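Stress-induced protein 1 (Caenorhabditis elegans, PDB 4YE0) probably binds unfolded client proteins as a small heat shock protein chaperone, this chain carrying its alpha-crystallin domain. Local coordinates at residues A[4-7]-A[12-15]; A[17-22]-A[72-77]; A[27-32]-A[36-41]; A[41-46]-A[50-55]. All blocks are in the same frame, centred on the assembly; numbering follows the deposited sequence.

Interaction 1. Residues A[4-7]-A[12-15]; sequences NEVE and KFCV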
# COMPACT_ATOMS: atom_id res chain seq x y z
N ASN A 4 11.87 -7.22 2.07
CA ASN A 4 13.26 -6.76 2.05
C ASN A 4 14.27 -7.90 1.86
O ASN A 4 14.85 -8.04 0.79
CB ASN A 4 13.58 -5.96 3.33
CG ASN A 4 12.55 -4.87 3.62
OD1 ASN A 4 12.22 -4.62 4.78
ND2 ASN A 4 12.04 -4.24 2.57
N GLU A 5 14.47 -8.71 2.90
CA GLU A 5 15.40 -9.85 2.85
C GLU A 5 14.64 -11.17 2.87
O GLU A 5 13.83 -11.41 3.77
CB GLU A 5 16.36 -9.83 4.05
CG GLU A 5 17.79 -9.39 3.74
CD GLU A 5 18.13 -7.99 4.24
OE1 GLU A 5 19.02 -7.36 3.63
OE2 GLU A 5 17.53 -7.54 5.24
N VAL A 6 14.90 -12.01 1.88
CA VAL A 6 14.57 -13.43 1.95
C VAL A 6 15.88 -14.17 2.23
O VAL A 6 16.88 -13.96 1.53
CB VAL A 6 13.96 -13.96 0.64
CG1 VAL A 6 13.70 -15.47 0.73
CG2 VAL A 6 12.67 -13.22 0.31
N GLU A 7 15.88 -15.01 3.26
CA GLU A 7 17.06 -15.77 3.67
C GLU A 7 16.69 -17.25 3.70
O GLU A 7 15.57 -17.61 4.07
CB GLU A 7 17.53 -15.30 5.04
CG GLU A 7 18.94 -15.73 5.42
CD GLU A 7 19.10 -15.97 6.91
OE1 GLU A 7 18.44 -16.89 7.44
OE2 GLU A 7 19.88 -15.23 7.55
N LYS A 12 18.32 -21.76 8.89
CA LYS A 12 17.05 -21.07 9.10
C LYS A 12 16.46 -20.57 7.79
O LYS A 12 17.14 -20.51 6.77
CB LYS A 12 17.24 -19.87 10.04
CG LYS A 12 17.73 -20.22 11.43
CD LYS A 12 17.56 -19.06 12.40
CE LYS A 12 16.20 -19.09 13.10
NZ LYS A 12 16.17 -20.05 14.24
N PHE A 13 15.18 -20.23 7.85
CA PHE A 13 14.51 -19.50 6.79
C PHE A 13 14.08 -18.17 7.39
O PHE A 13 13.66 -18.12 8.54
CB PHE A 13 13.29 -20.27 6.29
CG PHE A 13 12.58 -19.61 5.15
CD1 PHE A 13 13.05 -19.74 3.85
CD2 PHE A 13 11.43 -18.85 5.37
CE1 PHE A 13 12.39 -19.13 2.80
CE2 PHE A 13 10.77 -18.24 4.32
CZ PHE A 13 11.25 -18.38 3.03
N CYS A 14 14.20 -17.09 6.62
CA CYS A 14 13.82 -15.78 7.13
C CYS A 14 13.28 -14.91 6.00
O CYS A 14 13.81 -14.90 4.90
CB CYS A 14 15.01 -15.10 7.80
SG CYS A 14 14.53 -13.97 9.13
N VAL A 15 12.19 -14.21 6.30
CA VAL A 15 11.65 -13.21 5.40
C VAL A 15 11.49 -11.93 6.21
O VAL A 15 11.22 -11.98 7.41
CB VAL A 15 10.30 -13.67 4.82
CG1 VAL A 15 9.60 -12.53 4.10
CG2 VAL A 15 10.50 -14.83 3.87
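The phenyl ring of Phe-13 meets residues 4-7 obliquely: the carbonyl O of Glu-7 comes within 3.3 Å of its CD1, and CG1 of Val-6 reaches CE1 from 4.4 Å. The ring also packs on Leu-61, Pro-62 and Lys-86. With CG anti to the backbone N, chi1 -178° carries the ring off the strand so that CD1 comes up to the Glu-7 carbonyl O. Val-6 and Val-15 form a non-hydrogen-bonded antiparallel pair on the same sheet face as Phe-13, their CG2 methyls only loosely touching.

Glu-7 and Cys-14 are the hydrogen-bonded pair beside it. Glu-7 N gives a short bond of 2.6 Å to Cys-14 O, and Cys-14 N returns one of 2.9 Å to Glu-7 O. On this face CB of Glu-7 lies 3.7 Å from CB of Cys-14, and the carboxylate reaches across, OE1 3.9 Å from Cys-14 CB and as near to Lys-12 O.

The contact is the hairpin of strands 6-8 and 12-18 at one border of the alpha-crystallin sandwich, with strand 79-85 pairing along the far side of 12-18. Its chemistry is two-sided: Val-15 and the phenyl ring are buried on one side, Val-6 at its exposed margin, whereas on the other the Glu-7 carboxylate reaches toward Cys-14 and Lys-12. Cohesion between the strands therefore rests largely on the backbone bonds, with little side-chain interlock.

Interaction 2. Residues A[17-22]-A[72-77]; sequences LDVAAF and TVINKE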
# COMPACT_ATOMS: atom_id res chain seq x y z
N LEU A 17 9.56 -8.04 5.81
CA LEU A 17 8.64 -7.19 5.04
C LEU A 17 8.57 -5.79 5.62
O LEU A 17 8.70 -5.60 6.83
CB LEU A 17 7.22 -7.76 5.06
CG LEU A 17 6.94 -9.21 4.65
CD1 LEU A 17 7.56 -9.51 3.30
CD2 LEU A 17 7.43 -10.18 5.71
N ASP A 18 8.34 -4.82 4.74
CA ASP A 18 8.05 -3.44 5.15
C ASP A 18 6.54 -3.35 5.39
O ASP A 18 5.74 -3.44 4.46
CB ASP A 18 8.48 -2.45 4.06
CG ASP A 18 8.38 -1.00 4.52
OD1 ASP A 18 8.94 -0.13 3.82
OD2 ASP A 18 7.75 -0.72 5.56
N VAL A 19 6.18 -3.15 6.65
CA VAL A 19 4.81 -3.29 7.11
C VAL A 19 4.35 -2.04 7.88
O VAL A 19 3.29 -2.02 8.52
CB VAL A 19 4.73 -4.63 7.90
CG1 VAL A 19 3.96 -4.54 9.20
CG2 VAL A 19 4.19 -5.74 7.01
N ALA A 20 5.12 -0.96 7.75
CA ALA A 20 4.93 0.25 8.56
C ALA A 20 3.67 1.05 8.23
O ALA A 20 3.18 1.80 9.07
CB ALA A 20 6.15 1.15 8.43
N ALA A 21 3.13 0.88 7.02
CA ALA A 21 1.93 1.60 6.61
C ALA A 21 0.66 1.08 7.29
O ALA A 21 -0.42 1.65 7.10
CB ALA A 21 1.77 1.53 5.10
N PHE A 22 0.79 0.01 8.06
CA PHE A 22 -0.36 -0.63 8.70
C PHE A 22 -0.15 -0.76 10.19
O PHE A 22 0.97 -0.90 10.66
CB PHE A 22 -0.58 -2.02 8.10
CG PHE A 22 -0.87 -1.99 6.63
CD1 PHE A 22 0.17 -1.90 5.72
CD2 PHE A 22 -2.17 -2.00 6.17
CE1 PHE A 22 -0.09 -1.84 4.36
CE2 PHE A 22 -2.44 -1.95 4.81
CZ PHE A 22 -1.40 -1.87 3.91
N THR A 72 6.66 -15.04 14.06
CA THR A 72 6.38 -13.77 13.39
C THR A 72 6.52 -12.64 14.39
O THR A 72 5.91 -12.67 15.45
CB THR A 72 4.95 -13.78 12.82
OG1 THR A 72 4.80 -14.85 11.87
CG2 THR A 72 4.61 -12.47 12.14
N VAL A 73 7.34 -11.63 14.07
CA VAL A 73 7.45 -10.44 14.91
C VAL A 73 7.47 -9.16 14.07
O VAL A 73 7.98 -9.16 12.95
CB VAL A 73 8.71 -10.44 15.82
CG1 VAL A 73 8.62 -11.53 16.89
CG2 VAL A 73 9.98 -10.60 15.01
N ILE A 74 6.89 -8.10 14.62
CA ILE A 74 6.97 -6.77 14.05
C ILE A 74 7.73 -5.90 15.06
O ILE A 74 7.36 -5.87 16.23
CB ILE A 74 5.58 -6.16 13.83
CG1 ILE A 74 4.73 -7.06 12.93
CG2 ILE A 74 5.69 -4.77 13.22
CD1 ILE A 74 3.29 -6.61 12.81
N ASN A 75 8.78 -5.21 14.61
CA ASN A 75 9.57 -4.34 15.49
C ASN A 75 8.96 -2.94 15.58
O ASN A 75 7.89 -2.69 15.01
CB ASN A 75 11.04 -4.30 15.06
CG ASN A 75 11.26 -3.62 13.71
OD1 ASN A 75 10.39 -2.91 13.20
ND2 ASN A 75 12.44 -3.83 13.13
N LYS A 76 9.62 -2.04 16.28
CA LYS A 76 9.10 -0.68 16.46
C LYS A 76 9.16 0.13 15.17
O LYS A 76 8.37 1.05 14.97
CB LYS A 76 9.84 0.05 17.58
CG LYS A 76 8.98 1.09 18.29
CD LYS A 76 9.83 2.16 18.98
CE LYS A 76 8.93 3.19 19.64
NZ LYS A 76 9.72 4.38 20.11
N GLU A 77 10.08 -0.23 14.28
CA GLU A 77 10.25 0.47 13.01
C GLU A 77 9.32 -0.06 11.90
O GLU A 77 9.45 0.32 10.74
CB GLU A 77 11.72 0.38 12.57
CG GLU A 77 12.67 1.12 13.50
CD GLU A 77 14.02 0.43 13.68
OE1 GLU A 77 14.48 -0.28 12.76
OE2 GLU A 77 14.62 0.60 14.76
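An intermediate chi1 of 136° at Val-19 and a chi1 of -57° at Ile-74, with its chain then running extended to CD1, bring CG1 of Val-19 to 4.2 Å from CD1 of Ile-74. This methyl-to-methyl touch belongs to the immunoglobulin-like beta sandwich of the alpha-crystallin domain. It lies where the chain leaves strand 12-18 and, on the other side, where it leaves strand 71-74. Strand 79-85 runs between those two strands in the sheet, so the segments do not pair directly and meet only by side chains and turn atoms.

Leu-27 and Phe-55 also pack on Val-19, and Leu-27 on Ile-74, so the pair forms part of the apolar filling between the two sheets. Val-19 opens a type I turn that ends at Phe-22, whose N bonds to Val-19 O at 3.3 Å. Just before it, OD2 of Asp-18 accepts a weak but straight bond of 3.4 Å from Ala-20 N, of the kind found in an Asx turn. Phe-22 sets its ring edge-to-face with Phe-55 of the other sheet.

On the second segment, the carbonyl side of the amide of Asn-75 faces into its own turn, where OD1 accepts a bond from Gln-79 N. Val-19 pairs through its backbone with Gly-78, just beyond the segment. The remaining touch is slight: CB of Ala-20 rests 4.1 Å from the backbone O of Glu-77.

Interaction 3. Residues A[27-32]-A[36-41]; sequences LKVNLE and LTIEGH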
# COMPACT_ATOMS: atom_id res chain seq x y z
N LEU A 27 -3.05 -6.47 10.32
CA LEU A 27 -2.20 -7.45 9.65
C LEU A 27 -2.60 -8.88 9.97
O LEU A 27 -2.99 -9.19 11.10
CB LEU A 27 -0.74 -7.22 10.02
CG LEU A 27 -0.18 -5.92 9.44
CD1 LEU A 27 1.04 -5.48 10.23
CD2 LEU A 27 0.15 -6.09 7.96
N LYS A 28 -2.50 -9.73 8.96
CA LYS A 28 -2.80 -11.15 9.07
C LYS A 28 -1.63 -11.95 8.52
O LYS A 28 -1.09 -11.61 7.47
CB LYS A 28 -4.04 -11.50 8.23
CG LYS A 28 -5.35 -11.55 9.00
CD LYS A 28 -6.38 -12.40 8.27
CE LYS A 28 -7.60 -12.67 9.13
NZ LYS A 28 -8.51 -11.49 9.21
N VAL A 29 -1.26 -13.00 9.23
CA VAL A 29 -0.29 -13.97 8.72
C VAL A 29 -0.93 -15.34 8.82
O VAL A 29 -1.32 -15.78 9.91
CB VAL A 29 1.04 -13.94 9.50
CG1 VAL A 29 2.00 -14.96 8.91
CG2 VAL A 29 1.64 -12.54 9.45
N ASN A 30 -1.04 -16.01 7.68
CA ASN A 30 -1.66 -17.32 7.61
C ASN A 30 -0.74 -18.33 6.94
O ASN A 30 0.03 -17.98 6.04
CB ASN A 30 -3.00 -17.23 6.87
CG ASN A 30 -4.04 -16.45 7.65
OD1 ASN A 30 -4.48 -15.38 7.22
ND2 ASN A 30 -4.45 -16.98 8.79
N LEU A 31 -0.82 -19.57 7.41
CA LEU A 31 -0.11 -20.69 6.81
C LEU A 31 -1.12 -21.73 6.34
O LEU A 31 -2.05 -22.09 7.06
CB LEU A 31 0.83 -21.32 7.83
CG LEU A 31 1.67 -22.51 7.35
CD1 LEU A 31 2.54 -22.11 6.17
CD2 LEU A 31 2.52 -23.02 8.50
N GLU A 32 -0.90 -22.22 5.12
CA GLU A 32 -1.78 -23.21 4.51
C GLU A 32 -0.89 -24.21 3.79
O GLU A 32 -0.37 -23.92 2.72
CB GLU A 32 -2.72 -22.49 3.54
CG GLU A 32 -4.02 -23.22 3.25
CD GLU A 32 -4.89 -22.45 2.27
OE1 GLU A 32 -5.82 -23.05 1.71
OE2 GLU A 32 -4.64 -21.24 2.06
N LEU A 36 2.64 -19.47 2.73
CA LEU A 36 2.59 -18.40 3.70
C LEU A 36 2.01 -17.14 3.07
O LEU A 36 2.50 -16.67 2.05
CB LEU A 36 4.01 -18.13 4.21
CG LEU A 36 4.13 -17.29 5.48
CD1 LEU A 36 3.54 -18.02 6.67
CD2 LEU A 36 5.59 -16.95 5.73
N THR A 37 0.96 -16.61 3.69
CA THR A 37 0.24 -15.44 3.21
C THR A 37 0.27 -14.33 4.25
O THR A 37 -0.15 -14.53 5.38
CB THR A 37 -1.23 -15.81 2.93
OG1 THR A 37 -1.28 -16.88 1.97
CG2 THR A 37 -2.00 -14.63 2.38
N ILE A 38 0.78 -13.16 3.85
CA ILE A 38 0.75 -11.97 4.70
C ILE A 38 -0.16 -10.93 4.08
O ILE A 38 0.03 -10.56 2.92
CB ILE A 38 2.15 -11.35 4.88
CG1 ILE A 38 3.14 -12.40 5.41
CG2 ILE A 38 2.08 -10.15 5.81
CD1 ILE A 38 3.90 -13.13 4.33
N GLU A 39 -1.12 -10.45 4.86
CA GLU A 39 -2.12 -9.50 4.39
C GLU A 39 -2.21 -8.28 5.30
O GLU A 39 -2.12 -8.40 6.52
CB GLU A 39 -3.50 -10.16 4.34
CG GLU A 39 -3.72 -11.03 3.11
CD GLU A 39 -5.11 -11.61 3.05
OE1 GLU A 39 -6.09 -10.89 3.35
OE2 GLU A 39 -5.24 -12.80 2.69
N GLY A 40 -2.42 -7.13 4.69
CA GLY A 40 -2.67 -5.89 5.42
C GLY A 40 -3.89 -5.20 4.83
O GLY A 40 -4.02 -5.11 3.61
N HIS A 41 -4.80 -4.75 5.69
CA HIS A 41 -5.95 -3.97 5.24
C HIS A 41 -6.20 -2.80 6.17
O HIS A 41 -6.47 -2.97 7.36
CB HIS A 41 -7.20 -4.83 5.12
CG HIS A 41 -8.36 -4.11 4.51
ND1 HIS A 41 -9.66 -4.27 4.94
CD2 HIS A 41 -8.41 -3.20 3.50
CE1 HIS A 41 -10.46 -3.50 4.22
NE2 HIS A 41 -9.73 -2.84 3.34
O HOH W 1 -1.49 -19.08 3.22
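Leu-27 opens the pairing opposite Gly-40, its CD2 methyl 3.8 Å from Gly-40 CA. With CG anti to the carbonyl carbon (chi1 -69°), the isobutyl group leans across the neighbouring strand, and a CB at position 40 would probably crowd that methyl. Lys-28 comes next as a hydrogen-bonded partner of Glu-39. Lys-28 N gives a bond of 2.8 Å to Glu-39 O, and the reverse bond completes the ring. Their CB atoms lie 4.1 Å apart, but the charged ends stay separated, NZ 6.4 Å from OE1, so any attraction is long-range.

Val-29 turns to the Leu-27 face opposite Ile-38. Its CG1, anti to the backbone N, crosses the Leu-36 side chain at a slant and reaches CD1 at 4.1 Å, while CG2 faces Ile-38 CG1. At Asn-30 the strands exchange two more nearly straight backbone bonds with Thr-37. A water 2.5 Å from Thr-37 OG1 also gives a weak, long bond to Asn-30 O; the same hydroxyl has a weak bond to Gln-58. Leu-31 finishes the apolar row, with CD1 4.2 Å from CD1 of Leu-36.

The antiparallel hairpin supplies one edge strand and the central strand of the sheet formed within this chain by 27-32, 35-45 and 49-60 in the alpha-crystallin sandwich. Strand 49-60 pairs along the other side of 35-45, with Phe-59 packing on Leu-36 and Ile-38. From the facing sheet, Met-80 and Ile-82 of strand 79-85 and Thr-72 and Ile-74 of strand 71-74 close over the aliphatic face.

Interaction 4. Residues A[41-46]-A[50-55]; sequences HHEVKT and FSKRSF. With SO4 (sulfate ion), chain C.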
# COMPACT_ATOMS: atom_id res chain seq x y z
N HIS A 41 -4.80 -4.75 5.69
CA HIS A 41 -5.95 -3.97 5.24
C HIS A 41 -6.20 -2.80 6.17
O HIS A 41 -6.47 -2.97 7.36
CB HIS A 41 -7.20 -4.83 5.12
CG HIS A 41 -8.36 -4.11 4.51
ND1 HIS A 41 -9.66 -4.27 4.94
CD2 HIS A 41 -8.41 -3.20 3.50
CE1 HIS A 41 -10.46 -3.50 4.22
NE2 HIS A 41 -9.73 -2.84 3.34
N HIS A 42 -6.09 -1.59 5.61
CA HIS A 42 -6.42 -0.38 6.33
C HIS A 42 -7.56 0.32 5.60
O HIS A 42 -7.51 0.50 4.38
CB HIS A 42 -5.20 0.54 6.41
CG HIS A 42 -5.53 1.94 6.82
ND1 HIS A 42 -5.69 2.31 8.14
CD2 HIS A 42 -5.74 3.05 6.08
CE1 HIS A 42 -5.98 3.60 8.19
NE2 HIS A 42 -6.02 4.07 6.96
N GLU A 43 -8.59 0.70 6.35
CA GLU A 43 -9.79 1.32 5.79
C GLU A 43 -10.31 2.36 6.76
O GLU A 43 -10.79 2.02 7.85
CB GLU A 43 -10.85 0.25 5.52
CG GLU A 43 -12.10 0.76 4.82
CD GLU A 43 -13.00 -0.36 4.35
OE1 GLU A 43 -13.05 -1.42 5.02
OE2 GLU A 43 -13.67 -0.19 3.31
N VAL A 44 -10.20 3.63 6.38
CA VAL A 44 -10.57 4.76 7.24
C VAL A 44 -11.66 5.60 6.57
O VAL A 44 -11.70 5.72 5.35
CB VAL A 44 -9.33 5.62 7.58
CG1 VAL A 44 -9.52 7.10 7.24
CG2 VAL A 44 -8.95 5.44 9.05
N LYS A 45 -12.54 6.17 7.39
CA LYS A 45 -13.55 7.11 6.91
C LYS A 45 -13.27 8.53 7.41
O LYS A 45 -12.56 8.74 8.39
CB LYS A 45 -14.96 6.67 7.33
CG LYS A 45 -15.91 6.34 6.18
CD LYS A 45 -15.36 5.35 5.17
CE LYS A 45 -15.34 3.92 5.69
NZ LYS A 45 -14.92 2.98 4.62
N THR A 46 -13.83 9.49 6.69
CA THR A 46 -13.81 10.90 7.04
C THR A 46 -15.06 11.51 6.40
O THR A 46 -15.81 10.81 5.73
CB THR A 46 -12.52 11.60 6.53
OG1 THR A 46 -11.90 10.80 5.51
CG2 THR A 46 -11.52 11.82 7.66
N PHE A 50 -12.68 9.22 1.98
CA PHE A 50 -12.10 8.09 2.71
C PHE A 50 -10.76 7.62 2.15
O PHE A 50 -10.36 8.01 1.05
CB PHE A 50 -13.10 6.92 2.78
CG PHE A 50 -13.17 6.10 1.52
CD1 PHE A 50 -12.28 5.05 1.32
CD2 PHE A 50 -14.13 6.36 0.56
CE1 PHE A 50 -12.35 4.28 0.17
CE2 PHE A 50 -14.20 5.60 -0.60
CZ PHE A 50 -13.31 4.55 -0.79
N SER A 51 -10.09 6.79 2.93
CA SER A 51 -8.80 6.22 2.57
C SER A 51 -8.79 4.72 2.82
O SER A 51 -9.35 4.23 3.80
CB SER A 51 -7.68 6.87 3.37
OG SER A 51 -6.44 6.23 3.12
N LYS A 52 -8.14 3.99 1.92
CA LYS A 52 -8.18 2.54 1.92
C LYS A 52 -6.86 2.03 1.34
O LYS A 52 -6.43 2.50 0.29
CB LYS A 52 -9.39 2.09 1.10
CG LYS A 52 -9.58 0.59 0.92
CD LYS A 52 -10.75 0.34 -0.02
CE LYS A 52 -10.77 -1.08 -0.58
NZ LYS A 52 -11.68 -1.98 0.18
N ARG A 53 -6.22 1.11 2.06
CA ARG A 53 -4.94 0.53 1.66
C ARG A 53 -4.99 -0.97 1.88
O ARG A 53 -5.68 -1.45 2.77
CB ARG A 53 -3.80 1.06 2.52
CG ARG A 53 -3.30 2.44 2.17
CD ARG A 53 -1.97 2.71 2.86
NE ARG A 53 -2.08 2.73 4.32
CZ ARG A 53 -2.59 3.73 5.03
NH1 ARG A 53 -3.09 4.80 4.44
NH2 ARG A 53 -2.62 3.65 6.36
N SER A 54 -4.21 -1.69 1.08
CA SER A 54 -4.24 -3.14 1.10
C SER A 54 -2.97 -3.70 0.51
O SER A 54 -2.36 -3.08 -0.38
CB SER A 54 -5.42 -3.66 0.29
OG SER A 54 -6.63 -3.56 1.01
N PHE A 55 -2.57 -4.86 0.99
CA PHE A 55 -1.57 -5.67 0.30
C PHE A 55 -1.73 -7.13 0.68
O PHE A 55 -2.25 -7.46 1.75
CB PHE A 55 -0.14 -5.17 0.56
CG PHE A 55 0.50 -5.76 1.79
CD1 PHE A 55 0.41 -5.11 3.02
CD2 PHE A 55 1.22 -6.95 1.72
CE1 PHE A 55 1.01 -5.64 4.15
CE2 PHE A 55 1.81 -7.49 2.84
CZ PHE A 55 1.71 -6.83 4.06
S SO4 C . -4.93 7.27 6.25
O1 SO4 C . -4.92 7.00 7.70
O2 SO4 C . -5.56 6.13 5.55
O3 SO4 C . -3.55 7.45 5.75
O4 SO4 C . -5.72 8.50 5.97
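His-42 lies across Arg-53, its imidazole and the guanidinium nearly parallel, planes 13° apart and centres 4.0 Å apart. From CB, 4.2 Å from Arg-53 CB, the side chain rises with CG anti to the backbone N (chi1 165°). CG and CD2 then pass beneath Arg-53 NH2, the latter at 3.2 Å. ND1 turns to the carboxylate of Glu-26, and CE1 lies near the sulfate. At the tip NE2 donates to sulfate O2 over a short 2.5 Å, though the bond is bent to 134°.

Ser-51 OG gives a second bond to O2, at 2.6 Å, and Arg-53 NH1 binds O3 at 3.0 Å with a weaker branch to O2. The sulfate sits at the guanidinium edge while the histidine covers a face; NH2 also bonds Ala-21 O. Were His-42 an alanine, the guanidinium would probably lose its stacked ring, O2 one of its donors and the Glu-26 carboxylate its imidazole partner.

Below them the strands are joined by paired backbone bonds at His-42 with Arg-53 and Val-44 with Ser-51. On the opposite sheet face Glu-43 and Lys-52 run side by side, OE2 4.1 Å from NZ, too far for a salt bridge. Strand 49-60 continues into an antiparallel pairing with the second subunit, the dimer interface of this alpha-crystallin domain. Imidazole, hydroxyl and guanidinium donors thus converge on one anion, probably from the crystallisation liquor. Glu-26, and the bound anion in this crystal, would tend to favour a protonated His-42, the stacked guanidinium to oppose it.

How the interactions relate
From the N terminus, interaction 1 closes the first short hairpin, strand 6-8 folding onto 12-18. Interaction 2 opens as strand 12-18 ends and closes only at 72-77, spanning a long loop. Interactions 3 and 4 nest within that loop one after the other: 27-32 pairs with 36-41, and the same strand, 35-45, runs on through shared His-41 to pair with 50-55. No contacts cross along the chain. Interaction 1 lies in the four-stranded sheet, 3 and 4 in the three-stranded one. Interaction 2 bridges them, its turn packing against both strand 27-32 and strand 49-60.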